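PDB 6NSI: manganese-binding protein from Chlamydia trachomatis, which binds ferrous, manganese and nickel ions, preferring ferrous iron, and delivers them to the membrane permease of an ABC transporter for import into the cytoplasm. Local coordinates for residues S153-I157 with V274-T278; R162-T166 with Y217-V223; S172-R176 with W190-C194; F227-T231 with P256-N261. All coordinates share one frame; numbering follows the deposited sequence.

Interaction 1 (S153-I157 with V274-T278)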
loop_
_atom_site.group_PDB
_atom_site.type_symbol
_atom_site.label_atom_id
_atom_site.label_comp_id
_atom_site.label_asym_id
_atom_site.label_seq_id
_atom_site.Cartn_x
_atom_site.Cartn_y
_atom_site.Cartn_z
ATOM N N SER A 153 -7.161 -2.938 16.916
ATOM C CA SER A 153 -8.033 -1.782 16.710
ATOM C C SER A 153 -9.111 -2.087 15.678
ATOM O O SER A 153 -10.301 -1.825 15.900
ATOM C CB SER A 153 -7.217 -0.566 16.270
ATOM O OG SER A 153 -6.258 -0.201 17.249
ATOM N N LEU A 154 -8.711 -2.648 14.543
ATOM C CA LEU A 154 -9.677 -2.917 13.491
ATOM C C LEU A 154 -10.658 -4.001 13.899
ATOM O O LEU A 154 -11.774 -4.040 13.374
ATOM C CB LEU A 154 -8.934 -3.265 12.202
ATOM C CG LEU A 154 -8.163 -2.049 11.634
ATOM C CD1 LEU A 154 -7.088 -2.431 10.603
ATOM C CD2 LEU A 154 -9.122 -1.047 11.035
ATOM N N SER A 155 -10.289 -4.840 14.870
ATOM C CA SER A 155 -11.202 -5.862 15.369
ATOM C C SER A 155 -12.361 -5.287 16.165
ATOM O O SER A 155 -13.335 -6.007 16.409
ATOM C CB SER A 155 -10.443 -6.858 16.236
ATOM O OG SER A 155 -9.846 -7.820 15.395
ATOM N N THR A 156 -12.283 -4.021 16.577
ATOM C CA THR A 156 -13.371 -3.397 17.325
ATOM C C THR A 156 -14.477 -2.864 16.412
ATOM O O THR A 156 -15.557 -2.506 16.900
ATOM C CB THR A 156 -12.820 -2.260 18.210
ATOM O OG1 THR A 156 -12.401 -1.164 17.390
ATOM C CG2 THR A 156 -11.614 -2.735 19.059
ATOM N N ILE A 157 -14.228 -2.780 15.111
ATOM C CA ILE A 157 -15.269 -2.426 14.150
ATOM C C ILE A 157 -16.373 -3.470 14.231
ATOM O O ILE A 157 -16.097 -4.655 13.998
ATOM C CB ILE A 157 -14.704 -2.358 12.722
ATOM C CG1 ILE A 157 -13.647 -1.266 12.628
ATOM C CG2 ILE A 157 -15.861 -2.185 11.685
ATOM C CD1 ILE A 157 -12.919 -1.263 11.285
ATOM N N VAL A 274 -5.377 3.380 9.736
ATOM C CA VAL A 274 -6.060 2.476 10.657
ATOM C C VAL A 274 -6.981 3.258 11.586
ATOM O O VAL A 274 -8.120 2.849 11.833
ATOM C CB VAL A 274 -5.029 1.634 11.438
ATOM C CG1 VAL A 274 -5.704 0.896 12.602
ATOM C CG2 VAL A 274 -4.346 0.640 10.493
ATOM N N ARG A 275 -6.503 4.390 12.115
ATOM C CA ARG A 275 -7.338 5.235 12.965
ATOM C C ARG A 275 -8.583 5.698 12.218
ATOM O O ARG A 275 -9.701 5.588 12.726
ATOM C CB ARG A 275 -6.539 6.448 13.450
ATOM C CG ARG A 275 -5.574 6.153 14.588
ATOM C CD ARG A 275 -4.738 7.391 14.989
ATOM N NE ARG A 275 -3.363 7.009 15.312
ATOM C CZ ARG A 275 -2.955 6.648 16.529
ATOM N NH1 ARG A 275 -3.820 6.638 17.543
ATOM N NH2 ARG A 275 -1.683 6.299 16.739
ATOM N N THR A 276 -8.390 6.228 11.005
ATOM C CA THR A 276 -9.502 6.704 10.191
ATOM C C THR A 276 -10.521 5.592 9.928
ATOM O O THR A 276 -11.719 5.762 10.175
ATOM C CB THR A 276 -8.955 7.288 8.885
ATOM O OG1 THR A 276 -8.066 8.366 9.213
ATOM C CG2 THR A 276 -10.098 7.828 7.971
ATOM N N ILE A 277 -10.060 4.432 9.464
ATOM C CA ILE A 277 -11.007 3.366 9.141
ATOM C C ILE A 277 -11.702 2.860 10.406
ATOM O O ILE A 277 -12.924 2.661 10.419
ATOM C CB ILE A 277 -10.278 2.247 8.375
ATOM C CG1 ILE A 277 -9.865 2.786 6.996
ATOM C CG2 ILE A 277 -11.149 0.949 8.272
ATOM C CD1 ILE A 277 -9.119 1.804 6.159
ATOM N N THR A 278 -10.949 2.670 11.494
ATOM C CA THR A 278 -11.552 2.170 12.734
ATOM C C THR A 278 -12.620 3.128 13.254
ATOM O O THR A 278 -13.742 2.712 13.577
ATOM C CB THR A 278 -10.471 1.940 13.802
ATOM O OG1 THR A 278 -9.484 1.032 13.302
ATOM C CG2 THR A 278 -11.069 1.333 15.082
#
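L154, at the end of helix 129-154, fills the groove between V274, I277 and T278 of helix 266-280. The tight part is here. L154 CD2 lies 3.1 Å from T278 OG1, a close approach of a methyl group to a hydroxyl. That hydroxyl bonds within its own helix: T278 OG1 donates to V274 O at 2.7 Å. V274 O also accepts from T278 N, and the two donors reach it from opposite faces of the carbonyl plane. The torsion of T278 (chi1 -57°) puts OG1 beside its backbone N for this bond and points T278 CG2 at S153 O, just ahead of the turn L154-I157, at 3.4 Å. S153 O is already gripped twice, by T156 N and by T156 OG1. The S153 side chain is buried, and its hydroxyl is bonded to W149 O and L286 N. L154 CG rests 4.0 Å from V274 CG1. I157 CD1 comes within 4.1 Å of I277 CG2, the same methyl that meets L154 CD2.

The T156 side is looser and partly open to solvent. T156 OG1 stands 3.7 Å from T278 CG2 and is also bonded to the backbone N of T284.

F174 of helix 172-178 touches L154, V274 and I277. I277 also packs on L257 and on L164 of strand 164-165, so the contact joins two helix ends to a third helix and a strand.

Interaction 2 (R162-T166 with Y217-V223). With NA (sodium ion), chain C.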
loop_
_atom_site.group_PDB
_atom_site.type_symbol
_atom_site.label_atom_id
_atom_site.label_comp_id
_atom_site.label_asym_id
_atom_site.label_seq_id
_atom_site.Cartn_x
_atom_site.Cartn_y
_atom_site.Cartn_z
ATOM N N ARG A 162 -18.077 -3.949 8.636
ATOM C CA ARG A 162 -16.767 -4.290 8.064
ATOM C C ARG A 162 -16.877 -4.388 6.543
ATOM O O ARG A 162 -16.777 -5.455 5.933
ATOM C CB ARG A 162 -16.244 -5.583 8.673
ATOM C CG ARG A 162 -15.691 -5.388 10.080
ATOM C CD ARG A 162 -15.421 -6.748 10.774
ATOM N NE ARG A 162 -15.353 -6.578 12.233
ATOM C CZ ARG A 162 -15.052 -7.550 13.092
ATOM N NH1 ARG A 162 -14.801 -8.776 12.648
ATOM N NH2 ARG A 162 -15.005 -7.298 14.399
ATOM N N TYR A 163 -17.102 -3.231 5.930
ATOM C CA TYR A 163 -17.321 -3.122 4.489
ATOM C C TYR A 163 -16.661 -1.813 4.097
ATOM O O TYR A 163 -17.111 -0.742 4.536
ATOM C CB TYR A 163 -18.819 -3.136 4.140
ATOM C CG TYR A 163 -19.466 -4.465 4.466
ATOM C CD1 TYR A 163 -19.392 -5.524 3.573
ATOM C CD2 TYR A 163 -20.107 -4.671 5.686
ATOM C CE1 TYR A 163 -19.954 -6.763 3.871
ATOM C CE2 TYR A 163 -20.677 -5.903 6.003
ATOM C CZ TYR A 163 -20.596 -6.939 5.090
ATOM O OH TYR A 163 -21.151 -8.152 5.388
ATOM N N LEU A 164 -15.571 -1.909 3.333
ATOM C CA LEU A 164 -14.649 -0.802 3.096
ATOM C C LEU A 164 -14.799 -0.292 1.663
ATOM O O LEU A 164 -14.349 -0.945 0.710
ATOM C CB LEU A 164 -13.208 -1.239 3.375
ATOM C CG LEU A 164 -12.127 -0.182 3.118
ATOM C CD1 LEU A 164 -12.362 1.076 3.965
ATOM C CD2 LEU A 164 -10.769 -0.801 3.386
ATOM N N VAL A 165 -15.404 0.883 1.516
ATOM C CA VAL A 165 -15.637 1.486 0.205
ATOM C C VAL A 165 -14.604 2.592 0.009
ATOM O O VAL A 165 -14.604 3.584 0.743
ATOM C CB VAL A 165 -17.070 2.039 0.080
ATOM C CG1 VAL A 165 -17.278 2.662 -1.313
ATOM C CG2 VAL A 165 -18.113 0.937 0.342
ATOM N N THR A 166 -13.726 2.434 -0.976
ATOM C CA THR A 166 -12.658 3.396 -1.215
ATOM C C THR A 166 -12.661 3.869 -2.666
ATOM O O THR A 166 -13.470 3.434 -3.486
ATOM C CB THR A 166 -11.287 2.802 -0.892
ATOM O OG1 THR A 166 -11.003 1.761 -1.844
ATOM C CG2 THR A 166 -11.276 2.246 0.536
ATOM N N TYR A 217 -23.877 -1.950 -3.822
ATOM C CA TYR A 217 -23.124 -2.507 -2.698
ATOM C C TYR A 217 -23.371 -1.712 -1.425
ATOM O O TYR A 217 -23.559 -2.296 -0.351
ATOM C CB TYR A 217 -21.638 -2.523 -3.042
ATOM C CG TYR A 217 -20.672 -3.017 -1.976
ATOM C CD1 TYR A 217 -20.223 -2.166 -0.967
ATOM C CD2 TYR A 217 -20.139 -4.302 -2.034
ATOM C CE1 TYR A 217 -19.279 -2.596 -0.012
ATOM C CE2 TYR A 217 -19.199 -4.749 -1.075
ATOM C CZ TYR A 217 -18.780 -3.886 -0.074
ATOM O OH TYR A 217 -17.836 -4.288 0.878
ATOM N N ILE A 218 -23.352 -0.379 -1.520
ATOM C CA ILE A 218 -23.580 0.460 -0.340
ATOM C C ILE A 218 -24.959 0.175 0.253
ATOM O O ILE A 218 -25.114 0.022 1.469
ATOM C CB ILE A 218 -23.412 1.948 -0.713
ATOM C CG1 ILE A 218 -21.940 2.338 -0.749
ATOM C CG2 ILE A 218 -24.200 2.861 0.232
ATOM C CD1 ILE A 218 -21.732 3.683 -1.430
ATOM N N SER A 219 -25.973 0.060 -0.596
ATOM C CA SER A 219 -27.312 -0.171 -0.077
ATOM C C SER A 219 -27.502 -1.620 0.378
ATOM O O SER A 219 -28.212 -1.865 1.360
ATOM C CB SER A 219 -28.354 0.241 -1.126
ATOM O OG SER A 219 -28.625 -0.818 -2.012
ATOM N N ALA A 220 -26.850 -2.582 -0.278
ATOM C CA ALA A 220 -26.975 -3.971 0.152
ATOM C C ALA A 220 -26.335 -4.179 1.516
ATOM O O ALA A 220 -26.882 -4.899 2.355
ATOM C CB ALA A 220 -26.346 -4.915 -0.876
ATOM N N ASN A 221 -25.182 -3.553 1.758
ATOM C CA ASN A 221 -24.449 -3.725 3.007
ATOM C C ASN A 221 -24.693 -2.605 4.007
ATOM O O ASN A 221 -24.061 -2.593 5.066
ATOM C CB ASN A 221 -22.956 -3.858 2.716
ATOM C CG ASN A 221 -22.650 -5.084 1.893
ATOM O OD1 ASN A 221 -21.986 -5.013 0.854
ATOM N ND2 ASN A 221 -23.170 -6.211 2.325
ATOM N N ASP A 222 -25.596 -1.673 3.699
ATOM C CA ASP A 222 -25.906 -0.564 4.603
ATOM C C ASP A 222 -24.645 0.173 5.027
ATOM O O ASP A 222 -24.449 0.486 6.202
ATOM C CB ASP A 222 -26.675 -1.056 5.829
ATOM C CG ASP A 222 -27.952 -1.742 5.457
ATOM O OD1 ASP A 222 -28.732 -1.110 4.722
ATOM O OD2 ASP A 222 -28.179 -2.897 5.894
ATOM N N VAL A 223 -23.766 0.436 4.057
ATOM C CA VAL A 223 -22.563 1.205 4.323
ATOM C C VAL A 223 -22.957 2.656 4.584
ATOM O O VAL A 223 -23.720 3.250 3.814
ATOM C CB VAL A 223 -21.599 1.088 3.126
ATOM C CG1 VAL A 223 -20.409 1.976 3.314
ATOM C CG2 VAL A 223 -21.152 -0.353 2.904
HETATM NA NA NA C . -29.985 -1.450 2.772
HETATM O O HOH W 1 -29.514 -3.853 3.342
#
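Y163 and V223 bring the backbones nearest, CA to CA 6.8 Å, just before strand 164-165 and just after helix 208-221. D222 leaves the helix with positive phi, and V223 N bonds back to I218 O at 2.9 Å. This turn directs V223 toward the strand.

The Y163 ring takes the N221 side chain over one face. N221 CB is 4.0 Å from the ring centroid and 14° off the normal, a CH-pi contact. The N221 amide continues this cover, stacked 10° from parallel with the ring. At the ring edge, in its plane, Y217 OH lies 3.3 Å from Y163 CD1. Y217 CG is anti to its backbone N (chi1 178°), which carries the phenol across to the strand. V165 CG2 packs 3.7 Å from Y217 CE1 and also meets I218 CG1 and V223 CG1.

A sodium ion sits on the helix end, bound by S219 O, by D222 OD1 at 2.3 Å and by a water.

The strand and helix meet through carbon contacts and ring packing. The Y217 hydroxyl bonds to S192 O. The Y163 ring also makes a cation-pi contact with R193. The interface is therefore chiefly apolar, with sodium held at its outer side.

Interaction 3 (S172-R176 with W190-C194)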
loop_
_atom_site.group_PDB
_atom_site.type_symbol
_atom_site.label_atom_id
_atom_site.label_comp_id
_atom_site.label_asym_id
_atom_site.label_seq_id
_atom_site.Cartn_x
_atom_site.Cartn_y
_atom_site.Cartn_z
ATOM N N SER A 172 -7.195 -4.179 -0.796
ATOM C CA SER A 172 -7.596 -5.585 -0.771
ATOM C C SER A 172 -6.774 -6.394 0.234
ATOM O O SER A 172 -7.326 -7.234 0.959
ATOM C CB SER A 172 -7.498 -6.197 -2.171
ATOM O OG SER A 172 -8.609 -5.801 -2.962
ATOM N N TYR A 173 -5.453 -6.183 0.286
ATOM C CA TYR A 173 -4.644 -6.911 1.269
ATOM C C TYR A 173 -5.025 -6.524 2.693
ATOM O O TYR A 173 -5.161 -7.386 3.572
ATOM C CB TYR A 173 -3.156 -6.653 1.028
ATOM C CG TYR A 173 -2.669 -7.241 -0.271
ATOM C CD1 TYR A 173 -2.570 -6.452 -1.415
ATOM C CD2 TYR A 173 -2.312 -8.576 -0.357
ATOM C CE1 TYR A 173 -2.120 -6.981 -2.610
ATOM C CE2 TYR A 173 -1.875 -9.121 -1.544
ATOM C CZ TYR A 173 -1.772 -8.325 -2.669
ATOM O OH TYR A 173 -1.328 -8.865 -3.857
ATOM N N PHE A 174 -5.153 -5.218 2.938
ATOM C CA PHE A 174 -5.634 -4.690 4.207
ATOM C C PHE A 174 -6.932 -5.372 4.630
ATOM O O PHE A 174 -7.085 -5.813 5.779
ATOM C CB PHE A 174 -5.827 -3.169 4.027
ATOM C CG PHE A 174 -6.290 -2.436 5.253
ATOM C CD1 PHE A 174 -7.653 -2.338 5.560
ATOM C CD2 PHE A 174 -5.369 -1.790 6.065
ATOM C CE1 PHE A 174 -8.073 -1.651 6.673
ATOM C CE2 PHE A 174 -5.777 -1.096 7.187
ATOM C CZ PHE A 174 -7.136 -1.014 7.488
ATOM N N THR A 175 -7.889 -5.442 3.704
ATOM C CA THR A 175 -9.214 -5.970 4.006
ATOM C C THR A 175 -9.156 -7.460 4.328
ATOM O O THR A 175 -9.824 -7.934 5.255
ATOM C CB THR A 175 -10.130 -5.733 2.805
ATOM O OG1 THR A 175 -10.296 -4.313 2.580
ATOM C CG2 THR A 175 -11.480 -6.423 3.016
ATOM N N ARG A 176 -8.395 -8.212 3.534
ATOM C CA ARG A 176 -8.249 -9.649 3.750
ATOM C C ARG A 176 -7.605 -9.946 5.107
ATOM O O ARG A 176 -8.029 -10.868 5.818
ATOM C CB ARG A 176 -7.427 -10.249 2.598
ATOM C CG ARG A 176 -7.442 -11.793 2.508
ATOM C CD ARG A 176 -6.479 -12.318 1.412
ATOM N NE ARG A 176 -5.088 -11.920 1.657
ATOM C CZ ARG A 176 -4.034 -12.295 0.917
ATOM N NH1 ARG A 176 -4.198 -13.084 -0.148
ATOM N NH2 ARG A 176 -2.802 -11.882 1.241
ATOM N N TRP A 190 -13.955 -13.062 1.855
ATOM C CA TRP A 190 -13.416 -11.799 2.336
ATOM C C TRP A 190 -13.606 -10.690 1.309
ATOM O O TRP A 190 -13.770 -9.525 1.681
ATOM C CB TRP A 190 -11.929 -11.962 2.670
ATOM C CG TRP A 190 -11.039 -12.165 1.474
ATOM C CD1 TRP A 190 -10.590 -13.357 0.980
ATOM C CD2 TRP A 190 -10.489 -11.143 0.614
ATOM N NE1 TRP A 190 -9.790 -13.144 -0.124
ATOM C CE2 TRP A 190 -9.714 -11.795 -0.368
ATOM C CE3 TRP A 190 -10.573 -9.743 0.587
ATOM C CZ2 TRP A 190 -9.033 -11.097 -1.374
ATOM C CZ3 TRP A 190 -9.894 -9.050 -0.423
ATOM C CH2 TRP A 190 -9.141 -9.730 -1.386
ATOM N N ARG A 191 -13.595 -11.039 0.018
ATOM C CA ARG A 191 -13.729 -10.050 -1.049
ATOM C C ARG A 191 -15.049 -9.294 -0.976
ATOM O O ARG A 191 -15.132 -8.167 -1.468
ATOM C CB ARG A 191 -13.580 -10.736 -2.409
ATOM C CG ARG A 191 -12.157 -11.106 -2.767
ATOM C CD ARG A 191 -11.997 -11.134 -4.272
ATOM N NE ARG A 191 -10.639 -10.852 -4.725
ATOM C CZ ARG A 191 -9.719 -11.790 -4.952
ATOM N NH1 ARG A 191 -10.011 -13.073 -4.744
ATOM N NH2 ARG A 191 -8.503 -11.446 -5.378
ATOM N N SER A 192 -16.078 -9.868 -0.348
ATOM C CA SER A 192 -17.308 -9.104 -0.136
ATOM C C SER A 192 -17.081 -7.859 0.723
ATOM O O SER A 192 -17.917 -6.940 0.712
ATOM C CB SER A 192 -18.366 -9.998 0.517
ATOM O OG SER A 192 -18.125 -10.070 1.917
ATOM N N ARG A 193 -15.962 -7.785 1.448
ATOM C CA ARG A 193 -15.750 -6.727 2.434
ATOM C C ARG A 193 -15.095 -5.451 1.895
ATOM O O ARG A 193 -14.918 -4.497 2.666
ATOM C CB ARG A 193 -14.925 -7.281 3.599
ATOM C CG ARG A 193 -15.463 -8.633 4.097
ATOM C CD ARG A 193 -15.212 -8.811 5.578
ATOM N NE ARG A 193 -16.294 -8.109 6.225
ATOM C CZ ARG A 193 -17.272 -8.695 6.891
ATOM N NH1 ARG A 193 -17.273 -9.999 7.047
ATOM N NH2 ARG A 193 -18.244 -7.948 7.395
ATOM N N CYS A 194 -14.735 -5.375 0.616
ATOM C CA CYS A 194 -14.228 -4.111 0.085
ATOM C C CYS A 194 -14.712 -3.924 -1.352
ATOM O O CYS A 194 -14.933 -4.895 -2.085
ATOM C CB CYS A 194 -12.682 -4.042 0.159
ATOM S SG CYS A 194 -11.778 -5.366 -0.745
HETATM O O HOH W 2 -10.435 -7.702 -4.070
#
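W190 has CG between its backbone N and carbonyl carbon (chi1 69°), and R176 has CG anti to its N (chi1 -167°). Together these torsions lay the arginine chain over the indole. R176 CG is 3.5 Å from the centroid of the five-membered ring of W190, almost on the ring normal, a CH-pi contact. The guanidinium does not lie flat: its plane is turned 67° from the indole, and R176 NH1 bonds to D91 O. R191 CG is on the opposite indole face, so the ring is sandwiched. T175 CG2 approaches the indole edge near its plane, and S172 O is 3.4 Å from W190 CZ3.

T175 CG2 also packs 3.6 Å from R193 CB. T175 OG1 faces C194 CB at 3.4 Å and is bonded to F171 O. A water joins the two segments, donating to S172 OG at 2.9 Å and accepting from R191 NE at 3.2 Å. S172 OG has a second partner in N169.

Helix 172-178 lies between the parallel strands 164-165 and 194-195 in sequence. The contact packs this helix on the chain entering the second strand, as in a beta-alpha-beta crossover.

Interaction 4 (F227-T231 with P256-N261). With FE (Fe (III) ion), chain B.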
loop_
_atom_site.group_PDB
_atom_site.type_symbol
_atom_site.label_atom_id
_atom_site.label_comp_id
_atom_site.label_asym_id
_atom_site.label_seq_id
_atom_site.Cartn_x
_atom_site.Cartn_y
_atom_site.Cartn_z
ATOM N N PHE A 227 -14.655 6.299 1.714
ATOM C CA PHE A 227 -13.350 6.885 2.001
ATOM C C PHE A 227 -12.703 7.454 0.739
ATOM O O PHE A 227 -12.302 6.699 -0.152
ATOM C CB PHE A 227 -12.426 5.849 2.641
ATOM C CG PHE A 227 -12.908 5.351 3.980
ATOM C CD1 PHE A 227 -13.833 4.303 4.058
ATOM C CD2 PHE A 227 -12.439 5.925 5.161
ATOM C CE1 PHE A 227 -14.268 3.822 5.300
ATOM C CE2 PHE A 227 -12.881 5.444 6.428
ATOM C CZ PHE A 227 -13.790 4.405 6.485
ATOM N N LEU A 228 -12.533 8.771 0.712
ATOM C CA LEU A 228 -11.693 9.436 -0.279
ATOM C C LEU A 228 -10.232 9.100 -0.045
ATOM O O LEU A 228 -9.824 8.807 1.078
ATOM C CB LEU A 228 -11.862 10.954 -0.183
ATOM C CG LEU A 228 -13.300 11.434 -0.376
ATOM C CD1 LEU A 228 -13.435 12.874 0.106
ATOM C CD2 LEU A 228 -13.638 11.338 -1.836
ATOM N N GLU A 229 -9.434 9.175 -1.119
ATOM C CA GLU A 229 -7.992 8.978 -1.045
ATOM C C GLU A 229 -7.273 10.232 -1.509
ATOM O O GLU A 229 -7.680 10.878 -2.481
ATOM C CB GLU A 229 -7.511 7.788 -1.895
ATOM C CG GLU A 229 -8.176 6.466 -1.535
ATOM C CD GLU A 229 -8.125 5.461 -2.676
ATOM O OE1 GLU A 229 -7.194 5.556 -3.515
ATOM O OE2 GLU A 229 -9.009 4.572 -2.725
ATOM N N ASP A 230 -6.168 10.504 -0.833
ATOM C CA ASP A 230 -5.296 11.648 -1.165
ATOM C C ASP A 230 -4.819 11.418 -2.589
ATOM O O ASP A 230 -4.573 10.284 -2.937
ATOM C CB ASP A 230 -4.066 11.669 -0.268
ATOM C CG ASP A 230 -3.261 12.947 -0.374
ATOM O OD1 ASP A 230 -3.765 13.961 0.020
ATOM O OD2 ASP A 230 -2.166 12.892 -0.865
ATOM N N THR A 231 -4.879 12.452 -3.420
ATOM C CA THR A 231 -4.411 12.520 -4.836
ATOM C C THR A 231 -5.279 11.757 -5.846
ATOM O O THR A 231 -5.021 11.926 -7.011
ATOM C CB THR A 231 -2.976 12.029 -5.077
ATOM O OG1 THR A 231 -3.036 10.610 -5.123
ATOM C CG2 THR A 231 -1.964 12.469 -4.047
ATOM N N PRO A 256 -8.877 11.900 4.570
ATOM C CA PRO A 256 -8.615 11.023 3.424
ATOM C C PRO A 256 -7.700 9.879 3.825
ATOM O O PRO A 256 -6.923 9.978 4.780
ATOM C CB PRO A 256 -7.944 11.953 2.402
ATOM C CG PRO A 256 -7.282 13.014 3.228
ATOM C CD PRO A 256 -8.122 13.169 4.494
ATOM N N LEU A 257 -7.822 8.770 3.100
ATOM C CA LEU A 257 -6.878 7.681 3.260
ATOM C C LEU A 257 -5.705 7.896 2.313
ATOM O O LEU A 257 -5.808 8.605 1.315
ATOM C CB LEU A 257 -7.552 6.338 2.980
ATOM C CG LEU A 257 -8.741 5.928 3.856
ATOM C CD1 LEU A 257 -9.271 4.571 3.349
ATOM C CD2 LEU A 257 -8.303 5.794 5.312
ATOM N N TYR A 258 -4.577 7.288 2.638
ATOM C CA TYR A 258 -3.412 7.352 1.761
ATOM C C TYR A 258 -3.209 5.971 1.163
ATOM O O TYR A 258 -2.781 5.045 1.856
ATOM C CB TYR A 258 -2.189 7.854 2.520
ATOM C CG TYR A 258 -2.367 9.307 2.883
ATOM C CD1 TYR A 258 -3.190 9.683 3.949
ATOM C CD2 TYR A 258 -1.756 10.309 2.145
ATOM C CE1 TYR A 258 -3.380 11.022 4.275
ATOM C CE2 TYR A 258 -1.944 11.642 2.466
ATOM C CZ TYR A 258 -2.754 11.992 3.529
ATOM O OH TYR A 258 -2.936 13.329 3.844
ATOM N N SER A 259 -3.543 5.838 -0.119
ATOM C CA SER A 259 -3.508 4.555 -0.807
ATOM C C SER A 259 -2.152 4.299 -1.468
ATOM O O SER A 259 -1.496 3.289 -1.199
ATOM C CB SER A 259 -4.613 4.526 -1.865
ATOM O OG SER A 259 -4.404 5.592 -2.783
ATOM N N ASP A 260 -1.733 5.199 -2.354
ATOM C CA ASP A 260 -0.568 4.980 -3.195
ATOM C C ASP A 260 0.619 5.830 -2.768
ATOM O O ASP A 260 1.654 5.841 -3.452
ATOM C CB ASP A 260 -0.920 5.261 -4.655
ATOM C CG ASP A 260 -1.812 4.186 -5.273
ATOM O OD1 ASP A 260 -1.844 3.027 -4.777
ATOM O OD2 ASP A 260 -2.481 4.510 -6.278
ATOM N N ASN A 261 0.495 6.557 -1.663
ATOM C CA ASN A 261 1.548 7.473 -1.265
ATOM C C ASN A 261 1.556 7.573 0.254
ATOM O O ASN A 261 0.819 6.873 0.949
ATOM C CB ASN A 261 1.381 8.846 -1.935
ATOM C CG ASN A 261 0.131 9.602 -1.457
ATOM O OD1 ASN A 261 -0.824 9.009 -0.955
ATOM N ND2 ASN A 261 0.129 10.918 -1.647
HETATM FE FE FE B . -2.903 2.109 -6.270
HETATM O O HOH W 3 -3.169 8.186 -1.656
#
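The Y258 ring meets the D230 carboxylate obliquely, with the two planes 30° apart and Y258 CE2 3.4 Å from D230 CG. The motif is a single parallel beta bridge between E229 and L257, leading into the iron site of this solute-binding protein. Beyond the Y258 ring the D230 carboxylate and the N261 amide are nearly coplanar. N261 ND2 donates to the anti lone pair of D230 OD2 at 3.1 Å, and that oxygen lies in the amide plane. The F227 ring is touched obliquely by L257 CD1.

In the bridge, L257 N donates to L228 O at 2.8 Å, in the carbonyl plane. D230 N donates to L257 O at 2.9 Å, nearly along the C=O axis. F227 CB packs 3.5 Å from L257 CD1.

S259 OG donates to E229 OE1 from above the carboxylate plane. E229 OE1 also bonds to H168 ND1, so E229, itself held by S259, probably helps to orient this iron ligand and may polarise it. A water donates to D230 O and N261 OD1 and accepts from S259 N, tying the loops together.

H36, H102 and H168 complete the site. D260 chelates the iron through both oxygens, unevenly: OD1 is 2.0 Å and OD2 2.4 Å from the metal.

Overall arrangement
Along the chain, interaction 1 opens first and closes last, so the other three lie within its span. Interaction 3 lies likewise within interaction 2, and interaction 4 follows both. Their centres are about 12 to 18 Å apart. Segment 162-166 is central: V165 O bonds to F227 N, and R162 O to R193 NE, linking interaction 2 to 4 and 3. R162 NE also bonds to I157 O in interaction 1. F174 and L257 bring interactions 3 and 4 onto helix 266-280. Interactions 3 and 4 do not touch; their nearest atoms are about 7 Å apart. The four contacts thus form one connected framework. D260 of interaction 4 is an iron ligand, and H168, soon after segment 162-166, is another.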